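PDB 4NES: UDP-N-acetylglucosamine 2-epimerase from Methanocaldococcus jannaschii, which probably catalyses the reversible epimerisation at C-2 of UDP-N-acetylglucosamine, giving UDP-N-acetylmannosamine, the activated donor of ManNAc residues. Local coordinates for residues N169-A174 with V269-F274; G290-A295 with T304-T309; I321-N326 with I331-I336. All coordinates share one frame; numbering follows the deposited sequence.

Interaction 1 of 3, residues N169-A174 with V269-F274. With UDP (uridine-5'-diphosphate), chain C.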
loop_
_atom_site.group_PDB
_atom_site.type_symbol
_atom_site.label_atom_id
_atom_site.label_comp_id
_atom_site.label_asym_id
_atom_site.label_seq_id
_atom_site.Cartn_x
_atom_site.Cartn_y
_atom_site.Cartn_z
ATOM N N ASN A 169 6.514 -18.237 14.442
ATOM C CA ASN A 169 7.501 -17.398 13.779
ATOM C C ASN A 169 8.701 -18.228 13.361
ATOM O O ASN A 169 9.255 -18.968 14.177
ATOM C CB ASN A 169 7.919 -16.233 14.687
ATOM C CG ASN A 169 8.607 -15.113 13.923
ATOM O OD1 ASN A 169 9.556 -15.333 13.173
ATOM N ND2 ASN A 169 8.094 -13.894 14.079
ATOM N N THR A 170 9.101 -18.109 12.091
ATOM C CA THR A 170 10.279 -18.834 11.590
ATOM C C THR A 170 11.577 -18.511 12.346
ATOM O O THR A 170 12.564 -19.254 12.229
ATOM C CB THR A 170 10.532 -18.586 10.091
ATOM O OG1 THR A 170 10.762 -17.190 9.878
ATOM C CG2 THR A 170 9.348 -19.044 9.237
ATOM N N ILE A 171 11.607 -17.419 13.106
ATOM C CA ILE A 171 12.794 -17.123 13.889
ATOM C C ILE A 171 13.046 -18.212 14.934
ATOM O O ILE A 171 14.203 -18.462 15.302
ATOM C CB ILE A 171 12.725 -15.726 14.545
ATOM C CG1 ILE A 171 14.116 -15.276 14.975
ATOM C CG2 ILE A 171 11.739 -15.706 15.710
ATOM C CD1 ILE A 171 15.072 -15.124 13.822
ATOM N N VAL A 172 11.994 -18.894 15.394
ATOM C CA VAL A 172 12.200 -20.033 16.287
ATOM C C VAL A 172 12.973 -21.130 15.562
ATOM O O VAL A 172 13.959 -21.640 16.093
ATOM C CB VAL A 172 10.881 -20.606 16.850
ATOM C CG1 VAL A 172 11.169 -21.763 17.817
ATOM C CG2 VAL A 172 10.101 -19.530 17.557
ATOM N N ASP A 173 12.531 -21.491 14.356
ATOM C CA ASP A 173 13.257 -22.467 13.540
ATOM C C ASP A 173 14.721 -22.062 13.407
ATOM O O ASP A 173 15.622 -22.877 13.585
ATOM C CB ASP A 173 12.747 -22.526 12.089
ATOM C CG ASP A 173 11.239 -22.692 11.946
ATOM O OD1 ASP A 173 10.450 -22.260 12.804
ATOM O OD2 ASP A 173 10.839 -23.217 10.881
ATOM N N ALA A 174 14.959 -20.803 13.048
ATOM C CA ALA A 174 16.313 -20.330 12.776
ATOM C C ALA A 174 17.193 -20.397 14.023
ATOM O O ALA A 174 18.342 -20.865 13.972
ATOM C CB ALA A 174 16.285 -18.920 12.222
ATOM N N VAL A 269 28.003 -8.515 13.127
ATOM C CA VAL A 269 28.573 -9.861 13.006
ATOM C C VAL A 269 27.583 -10.843 12.394
ATOM O O VAL A 269 26.397 -10.545 12.240
ATOM C CB VAL A 269 29.055 -10.400 14.371
ATOM C CG1 VAL A 269 30.124 -9.487 14.956
ATOM C CG2 VAL A 269 27.873 -10.553 15.329
ATOM N N GLY A 270 28.074 -12.030 12.044
ATOM C CA GLY A 270 27.240 -13.078 11.472
ATOM C C GLY A 270 26.240 -13.616 12.480
ATOM O O GLY A 270 26.337 -13.340 13.682
ATOM N N TYR A 271 25.266 -14.372 11.984
ATOM C CA TYR A 271 24.200 -14.899 12.832
ATOM C C TYR A 271 24.711 -15.843 13.922
ATOM O O TYR A 271 24.266 -15.784 15.066
ATOM C CB TYR A 271 23.159 -15.603 11.971
ATOM C CG TYR A 271 21.867 -15.903 12.685
ATOM C CD1 TYR A 271 21.220 -14.929 13.420
ATOM C CD2 TYR A 271 21.286 -17.170 12.603
ATOM C CE1 TYR A 271 20.027 -15.196 14.065
ATOM C CE2 TYR A 271 20.088 -17.444 13.246
ATOM C CZ TYR A 271 19.469 -16.445 13.978
ATOM O OH TYR A 271 18.278 -16.703 14.620
ATOM N N LEU A 272 25.650 -16.714 13.573
ATOM C CA LEU A 272 26.168 -17.666 14.550
ATOM C C LEU A 272 26.863 -16.941 15.697
ATOM O O LEU A 272 26.660 -17.248 16.882
ATOM C CB LEU A 272 27.134 -18.651 13.887
ATOM C CG LEU A 272 26.540 -19.468 12.749
ATOM C CD1 LEU A 272 27.628 -20.348 12.140
ATOM C CD2 LEU A 272 25.379 -20.317 13.236
ATOM N N GLU A 273 27.683 -15.966 15.329
ATOM C CA GLU A 273 28.373 -15.140 16.298
ATOM C C GLU A 273 27.379 -14.367 17.169
ATOM O O GLU A 273 27.528 -14.296 18.392
ATOM C CB GLU A 273 29.321 -14.185 15.565
ATOM C CG GLU A 273 30.536 -14.883 14.936
ATOM C CD GLU A 273 30.233 -15.552 13.610
ATOM O OE1 GLU A 273 29.167 -15.288 13.008
ATOM O OE2 GLU A 273 31.075 -16.356 13.160
ATOM N N PHE A 274 26.355 -13.794 16.540
ATOM C CA PHE A 274 25.405 -12.990 17.295
ATOM C C PHE A 274 24.561 -13.833 18.247
ATOM O O PHE A 274 24.272 -13.405 19.365
ATOM C CB PHE A 274 24.523 -12.136 16.382
ATOM C CG PHE A 274 23.882 -10.997 17.103
ATOM C CD1 PHE A 274 24.648 -9.920 17.515
ATOM C CD2 PHE A 274 22.532 -11.020 17.418
ATOM C CE1 PHE A 274 24.076 -8.867 18.214
ATOM C CE2 PHE A 274 21.956 -9.960 18.109
ATOM C CZ PHE A 274 22.738 -8.893 18.509
HETATM N N1 UDP C . 21.817 -9.988 13.973
HETATM C C2 UDP C . 22.983 -10.533 13.552
HETATM N N3 UDP C . 24.147 -9.889 13.786
HETATM C C4 UDP C . 24.201 -8.702 14.429
HETATM C C5 UDP C . 23.015 -8.106 14.877
HETATM C C6 UDP C . 21.819 -8.785 14.618
HETATM O O2 UDP C . 22.988 -11.615 12.960
HETATM O O4 UDP C . 25.428 -8.078 14.637
HETATM C "C1'" UDP C . 20.511 -10.617 13.706
HETATM C "C2'" UDP C . 19.683 -10.970 14.826
HETATM O "O2'" UDP C . 20.118 -12.180 15.404
HETATM C "C3'" UDP C . 18.335 -11.015 14.245
HETATM C "C4'" UDP C . 18.392 -10.064 13.145
HETATM O "O4'" UDP C . 19.727 -9.640 13.025
HETATM O "O3'" UDP C . 17.967 -12.273 13.751
HETATM C "C5'" UDP C . 17.570 -8.839 13.366
HETATM O "O5'" UDP C . 17.752 -7.892 12.342
HETATM P PA UDP C . 17.660 -6.330 12.597
HETATM O O1A UDP C . 18.691 -5.655 11.720
HETATM O O2A UDP C . 17.877 -6.052 14.069
HETATM O O3A UDP C . 16.248 -5.832 12.101
HETATM P PB UDP C . 14.785 -5.940 12.655
HETATM O O1B UDP C . 14.554 -7.322 13.249
HETATM O O2B UDP C . 14.566 -4.841 13.662
HETATM O O3B UDP C . 13.961 -5.706 11.419
#

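Interaction 2 of 3, residues G290-A295 with T304-T309. With UDP (uridine-5'-diphosphate), chain C.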
loop_
_atom_site.group_PDB
_atom_site.type_symbol
_atom_site.label_atom_id
_atom_site.label_comp_id
_atom_site.label_asym_id
_atom_site.label_seq_id
_atom_site.Cartn_x
_atom_site.Cartn_y
_atom_site.Cartn_z
ATOM N N GLY A 290 13.639 -8.577 15.588
ATOM C CA GLY A 290 14.136 -9.933 15.707
ATOM C C GLY A 290 14.847 -10.208 17.022
ATOM O O GLY A 290 14.714 -11.301 17.570
ATOM N N VAL A 291 15.590 -9.231 17.538
ATOM C CA VAL A 291 16.320 -9.455 18.784
ATOM C C VAL A 291 15.349 -9.612 19.961
ATOM O O VAL A 291 15.598 -10.411 20.857
ATOM C CB VAL A 291 17.371 -8.370 19.037
ATOM C CG1 VAL A 291 18.029 -8.545 20.394
ATOM C CG2 VAL A 291 18.423 -8.397 17.937
ATOM N N GLN A 292 14.232 -8.886 19.953
ATOM C CA GLN A 292 13.215 -9.072 20.994
ATOM C C GLN A 292 12.735 -10.520 21.013
ATOM O O GLN A 292 12.564 -11.119 22.079
ATOM C CB GLN A 292 12.006 -8.164 20.750
ATOM C CG GLN A 292 12.240 -6.695 21.029
ATOM C CD GLN A 292 11.019 -5.892 20.658
ATOM O OE1 GLN A 292 9.993 -5.961 21.330
ATOM N NE2 GLN A 292 11.114 -5.134 19.568
ATOM N N GLU A 293 12.509 -11.081 19.832
ATOM C CA GLU A 293 12.071 -12.466 19.720
ATOM C C GLU A 293 13.141 -13.447 20.181
ATOM O O GLU A 293 12.857 -14.361 20.952
ATOM C CB GLU A 293 11.649 -12.762 18.279
ATOM C CG GLU A 293 10.365 -12.031 17.904
ATOM C CD GLU A 293 10.184 -11.833 16.411
ATOM O OE1 GLU A 293 11.145 -12.057 15.649
ATOM O OE2 GLU A 293 9.071 -11.430 16.009
ATOM N N GLU A 294 14.370 -13.254 19.712
ATOM C CA GLU A 294 15.468 -14.131 20.100
ATOM C C GLU A 294 15.761 -14.092 21.592
ATOM O O GLU A 294 16.022 -15.128 22.193
ATOM C CB GLU A 294 16.715 -13.816 19.276
ATOM C CG GLU A 294 16.493 -14.194 17.822
ATOM C CD GLU A 294 17.505 -13.614 16.875
ATOM O OE1 GLU A 294 18.220 -12.653 17.242
ATOM O OE2 GLU A 294 17.570 -14.110 15.734
ATOM N N ALA A 295 15.711 -12.903 22.188
ATOM C CA ALA A 295 15.917 -12.774 23.629
ATOM C C ALA A 295 14.885 -13.631 24.358
ATOM O O ALA A 295 15.213 -14.368 25.291
ATOM C CB ALA A 295 15.810 -11.313 24.050
ATOM N N THR A 304 13.432 -3.134 25.844
ATOM C CA THR A 304 13.209 -2.587 24.510
ATOM C C THR A 304 13.156 -1.065 24.559
ATOM O O THR A 304 12.332 -0.473 25.273
ATOM C CB THR A 304 11.944 -3.174 23.853
ATOM O OG1 THR A 304 12.110 -4.589 23.710
ATOM C CG2 THR A 304 11.740 -2.583 22.470
ATOM N N LEU A 305 14.056 -0.435 23.811
ATOM C CA LEU A 305 14.209 1.019 23.813
ATOM C C LEU A 305 13.235 1.657 22.820
ATOM O O LEU A 305 13.637 2.377 21.898
ATOM C CB LEU A 305 15.667 1.368 23.483
ATOM C CG LEU A 305 16.714 0.717 24.402
ATOM C CD1 LEU A 305 18.084 0.685 23.734
ATOM C CD2 LEU A 305 16.798 1.438 25.735
ATOM N N ARG A 306 11.945 1.374 23.015
ATOM C CA ARG A 306 10.867 1.873 22.160
ATOM C C ARG A 306 9.656 2.157 23.033
ATOM O O ARG A 306 9.572 1.665 24.161
ATOM C CB ARG A 306 10.490 0.836 21.090
ATOM C CG ARG A 306 11.588 0.523 20.086
ATOM C CD ARG A 306 11.200 -0.638 19.159
ATOM N NE ARG A 306 9.910 -0.401 18.521
ATOM C CZ ARG A 306 9.203 -1.321 17.867
ATOM N NH1 ARG A 306 9.677 -2.551 17.729
ATOM N NH2 ARG A 306 8.026 -1.009 17.347
ATOM N N ASP A 307 8.720 2.950 22.512
ATOM C CA ASP A 307 7.507 3.292 23.251
ATOM C C ASP A 307 6.433 2.234 23.067
ATOM O O ASP A 307 5.437 2.200 23.796
ATOM C CB ASP A 307 6.963 4.648 22.788
ATOM C CG ASP A 307 7.892 5.790 23.113
ATOM O OD1 ASP A 307 8.516 5.753 24.194
ATOM O OD2 ASP A 307 7.993 6.727 22.292
ATOM N N ASN A 308 6.639 1.367 22.085
ATOM C CA ASN A 308 5.706 0.290 21.802
ATOM C C ASN A 308 6.440 -0.808 21.067
ATOM O O ASN A 308 7.588 -0.632 20.661
ATOM C CB ASN A 308 4.535 0.789 20.960
ATOM C CG ASN A 308 4.989 1.593 19.779
ATOM O OD1 ASN A 308 5.712 1.092 18.921
ATOM N ND2 ASN A 308 4.581 2.859 19.726
ATOM N N THR A 309 5.786 -1.949 20.914
ATOM C CA THR A 309 6.380 -3.046 20.174
ATOM C C THR A 309 5.301 -3.761 19.377
ATOM O O THR A 309 4.123 -3.722 19.733
ATOM C CB THR A 309 7.113 -4.048 21.106
ATOM O OG1 THR A 309 7.647 -5.117 20.317
ATOM C CG2 THR A 309 6.153 -4.640 22.145
HETATM N N1 UDP C . 21.817 -9.988 13.973
HETATM C C2 UDP C . 22.983 -10.533 13.552
HETATM N N3 UDP C . 24.147 -9.889 13.786
HETATM C C4 UDP C . 24.201 -8.702 14.429
HETATM C C5 UDP C . 23.015 -8.106 14.877
HETATM C C6 UDP C . 21.819 -8.785 14.618
HETATM O O2 UDP C . 22.988 -11.615 12.960
HETATM O O4 UDP C . 25.428 -8.078 14.637
HETATM C "C1'" UDP C . 20.511 -10.617 13.706
HETATM C "C2'" UDP C . 19.683 -10.970 14.826
HETATM O "O2'" UDP C . 20.118 -12.180 15.404
HETATM C "C3'" UDP C . 18.335 -11.015 14.245
HETATM C "C4'" UDP C . 18.392 -10.064 13.145
HETATM O "O4'" UDP C . 19.727 -9.640 13.025
HETATM O "O3'" UDP C . 17.967 -12.273 13.751
HETATM C "C5'" UDP C . 17.570 -8.839 13.366
HETATM O "O5'" UDP C . 17.752 -7.892 12.342
HETATM P PA UDP C . 17.660 -6.330 12.597
HETATM O O1A UDP C . 18.691 -5.655 11.720
HETATM O O2A UDP C . 17.877 -6.052 14.069
HETATM O O3A UDP C . 16.248 -5.832 12.101
HETATM P PB UDP C . 14.785 -5.940 12.655
HETATM O O1B UDP C . 14.554 -7.322 13.249
HETATM O O2B UDP C . 14.566 -4.841 13.662
HETATM O O3B UDP C . 13.961 -5.706 11.419
#

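Interaction 3 of 3, residues I321-N326 with I331-I336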
loop_
_atom_site.group_PDB
_atom_site.type_symbol
_atom_site.label_atom_id
_atom_site.label_comp_id
_atom_site.label_asym_id
_atom_site.label_seq_id
_atom_site.Cartn_x
_atom_site.Cartn_y
_atom_site.Cartn_z
ATOM N N ILE A 321 10.409 -5.575 28.502
ATOM C CA ILE A 321 9.814 -4.375 29.083
ATOM C C ILE A 321 10.175 -3.193 28.194
ATOM O O ILE A 321 11.305 -3.110 27.699
ATOM C CB ILE A 321 10.300 -4.169 30.536
ATOM C CG1 ILE A 321 9.673 -2.922 31.163
ATOM C CG2 ILE A 321 11.819 -4.133 30.597
ATOM C CD1 ILE A 321 9.879 -2.862 32.655
ATOM N N LEU A 322 9.210 -2.301 27.972
ATOM C CA LEU A 322 9.419 -1.128 27.128
ATOM C C LEU A 322 9.837 0.080 27.957
ATOM O O LEU A 322 9.186 0.400 28.955
ATOM C CB LEU A 322 8.139 -0.781 26.371
ATOM C CG LEU A 322 7.480 -1.909 25.585
ATOM C CD1 LEU A 322 6.233 -1.418 24.879
ATOM C CD2 LEU A 322 8.455 -2.495 24.591
ATOM N N VAL A 323 10.905 0.753 27.530
ATOM C CA VAL A 323 11.408 1.938 28.238
ATOM C C VAL A 323 11.581 3.179 27.363
ATOM O O VAL A 323 11.921 4.256 27.870
ATOM C CB VAL A 323 12.758 1.650 28.941
ATOM C CG1 VAL A 323 12.602 0.535 29.943
ATOM C CG2 VAL A 323 13.838 1.326 27.919
ATOM N N GLY A 324 11.366 3.029 26.061
ATOM C CA GLY A 324 11.553 4.121 25.123
ATOM C C GLY A 324 12.884 4.837 25.253
ATOM O O GLY A 324 13.961 4.208 25.298
ATOM N N ASP A 325 12.748 6.162 25.367
ATOM C CA ASP A 325 13.766 7.210 25.404
ATOM C C ASP A 325 14.202 7.488 26.843
ATOM O O ASP A 325 15.222 8.142 27.091
ATOM C CB ASP A 325 13.058 8.470 24.855
ATOM C CG ASP A 325 13.923 9.715 24.842
ATOM O OD1 ASP A 325 14.238 10.271 25.914
ATOM O OD2 ASP A 325 14.224 10.200 23.739
ATOM N N ASN A 326 13.415 6.990 27.788
ATOM C CA ASN A 326 13.418 7.466 29.172
ATOM C C ASN A 326 14.500 6.798 30.016
ATOM O O ASN A 326 14.453 5.588 30.225
ATOM C CB ASN A 326 12.029 7.189 29.767
ATOM C CG ASN A 326 11.837 7.770 31.167
ATOM O OD1 ASN A 326 12.672 7.615 32.054
ATOM N ND2 ASN A 326 10.706 8.434 31.363
ATOM N N ILE A 331 16.690 2.680 33.889
ATOM C CA ILE A 331 17.353 2.305 35.131
ATOM C C ILE A 331 16.511 1.324 35.947
ATOM O O ILE A 331 17.021 0.304 36.416
ATOM C CB ILE A 331 17.717 3.547 35.980
ATOM C CG1 ILE A 331 18.765 4.393 35.253
ATOM C CG2 ILE A 331 18.230 3.134 37.352
ATOM C CD1 ILE A 331 20.014 3.618 34.855
ATOM N N LYS A 332 15.225 1.623 36.097
ATOM C CA LYS A 332 14.332 0.753 36.859
ATOM C C LYS A 332 14.187 -0.609 36.186
ATOM O O LYS A 332 14.193 -1.645 36.855
ATOM C CB LYS A 332 12.957 1.392 37.029
ATOM C CG LYS A 332 11.943 0.496 37.737
ATOM C CD LYS A 332 12.374 0.175 39.166
ATOM C CE LYS A 332 11.291 -0.592 39.913
ATOM N NZ LYS A 332 11.557 -0.647 41.378
ATOM N N ALA A 333 14.066 -0.599 34.862
ATOM C CA ALA A 333 13.946 -1.841 34.101
ATOM C C ALA A 333 15.159 -2.761 34.259
ATOM O O ALA A 333 15.009 -3.984 34.314
ATOM C CB ALA A 333 13.705 -1.537 32.640
ATOM N N VAL A 334 16.355 -2.185 34.315
ATOM C CA VAL A 334 17.555 -2.988 34.510
ATOM C C VAL A 334 17.495 -3.704 35.855
ATOM O O VAL A 334 17.789 -4.895 35.945
ATOM C CB VAL A 334 18.840 -2.144 34.377
ATOM C CG1 VAL A 334 20.052 -2.941 34.811
ATOM C CG2 VAL A 334 19.016 -1.666 32.942
ATOM N N GLU A 335 17.088 -2.983 36.899
ATOM C CA GLU A 335 16.939 -3.594 38.214
ATOM C C GLU A 335 15.934 -4.745 38.191
ATOM O O GLU A 335 16.209 -5.829 38.705
ATOM C CB GLU A 335 16.514 -2.552 39.248
ATOM C CG GLU A 335 16.503 -3.075 40.673
ATOM C CD GLU A 335 16.145 -2.001 41.677
ATOM O OE1 GLU A 335 16.894 -1.832 42.663
ATOM O OE2 GLU A 335 15.112 -1.328 41.482
ATOM N N ILE A 336 14.776 -4.505 37.583
ATOM C CA ILE A 336 13.728 -5.514 37.485
ATOM C C ILE A 336 14.237 -6.740 36.734
ATOM O O ILE A 336 14.085 -7.871 37.196
ATOM C CB ILE A 336 12.485 -4.948 36.767
ATOM C CG1 ILE A 336 11.862 -3.816 37.598
ATOM C CG2 ILE A 336 11.463 -6.047 36.489
ATOM C CD1 ILE A 336 10.791 -3.033 36.866
#

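Interaction 1 of 3, residues N169-A174 with V269-F274
Ile171 and Ala174, in the first turn of helix 170-183, touch the hydroxyl end of Tyr271 in a small buried contact where the starts of two helices face each other beside bound UDP. Ile171 CD1 reaches the phenol oxygen, 3.7 Å from Tyr271 OH. From the same helix, Ala174 CB stands 3.8 Å from Tyr271 OH, and Ala174 O lies at the edge of the ring, in its plane. The tyrosine ring is thrown toward helix 170-183 because CG is anti to the backbone N (chi1 -167°). Its hydroxyl finds its polar partners in Glu294 and Thr175. The two helices come from different halves of a GT-B fold: helix 170-183 follows the last strand of the seven-stranded parallel sheet, while helix 271-280 follows edge strand 263-266 of the six-stranded one. The second segment also holds the nucleotide. Val269 reads the uracil with its backbone, Val269 N giving to UDP O4 (3.0 Å) and Val269 O accepting from UDP N3 (2.8 Å). Phe274 lays one ring face against the base, with UDP C5 3.4 Å above the plane over the ring centre. Tyr271 CE1 meets the ribose 3.3 Å from UDP O2'. At the other helix start, Asn169 OD1 accepts from Ile171 N at 2.9 Å, an N-cap bond.

Interaction 2 of 3, residues G290-A295 with T304-T309
Gln292 OE1 is gripped by Thr309 OG1, which donates to it across 2.7 Å, and more weakly by Asn320 ND2. The donor approaches at a C=O...donor angle of 120°, tilted only 15° from the amide plane. Gln292 gets there as a straight arm: CG lies beside the backbone N, anti to the carbonyl carbon (chi1 -73°), and the chain runs extended beyond it. Its other amide end, NE2, bonds to Ser288 O, so both ends of the amide are held and its flip is fixed. Thr309 OG1 in turn accepts from Arg311 N. Thr304 crosses the arm at about a right angle, with Thr304 OG1 3.4 Å from Gln292 CG and Thr304 CG2 3.8 Å from Gln292 CD; that hydroxyl is bonded to Asn320 OD1. Beyond the amide, Arg306 NH1 packs 3.5 Å from Gln292 NE2 without bonding, as both are donors, and pairs with Glu310 instead. With an alanine in place of Gln292, Thr309 OG1 would probably lose its acceptor and a gap would open between Thr304 and Arg306. The same helix grips UDP. Glu294 takes both ribose hydroxyls, OE1 from UDP O2' and OE2 from UDP O3', each at 2.7 Å, and Gly290 N donates to the beta-phosphate oxygen UDP O1B at 2.8 Å. This is the nucleotide-holding helix of the second GT-B half. Helix 289-298 packs on strand 283-286 through Val291, Gln292 and Ala295, while Thr304 at the end of strand 302-304 and Thr309 in the loop after it both touch Leu322 of strand 320-322.

Interaction 3 of 3, residues I321-N326 with I331-I336
Ile321 and Ala333 meet where edge strand 320-322 of the six-stranded parallel sheet is covered by the helix that follows it, 327-338, the last beta-alpha unit of this Rossmann-like half of the GT-B fold. Followed outward, the isoleucine CB leans toward the helix and splits into two branches. The short one, Ile321 CG2, packs 3.8 Å from Ala333 CB. The long one leaves CG1 anti to the backbone N (chi1 -179°) and continues almost straight (chi2 167°), which extends the branch to its full reach. At its tip, Ile321 CD1 lies 4.0 Å from Ala333 CB and meets Ile336 CD1 at 4.3 Å. The helix thus offers a methyl at Ala333 and, nearly one turn further on, the CD1 methyl of Ile336, which closes the outer margin of the contact toward solvent. All of these meetings are apolar. Leu322, between the two inward-facing residues, points to the other side of the strand and packs on Thr304 and Thr309. Next to Ala333, Val334 turns away from 321-326 and rests on Ile303 and on Tyr232 of helix 215-232. The chain turns from strand to helix through a type II' beta turn, Val323 to Asn326, closed by Asn326 N to Val323 O at 3.1 Å. Gly324 sits in it with positive phi (50°), which favours glycine. Asn326 then serves as N-cap, its OD1 accepting from Lys329 N. Two residues on from Ile321, Val323 points to the helix as well. Its CG1 stands beside the backbone N, and the tightest touch is Val323 CG1 on Ala333 CB, 3.6 Å apart.

In the fold
From the N terminus, the chain first completes the seven-stranded sheet and enters helix 170-183; interaction 1 closes a long excursion of 94 residues and ties that helix to the start of helix 271-280 in the other sheet's half of the fold. Interactions 2 and 3 close short loops of eight and four residues within that half. The three follow in series, with none nested or crossed. Interactions 1 and 2 share UDP and touch directly, Ile171 packing on Glu293 and Glu294. Interaction 2 joins interaction 3 through the sheet, where the backbone of Thr304 pairs with Ile321 and Val323. Interactions 1 and 3 stay apart, about 16 Å between nearest atoms.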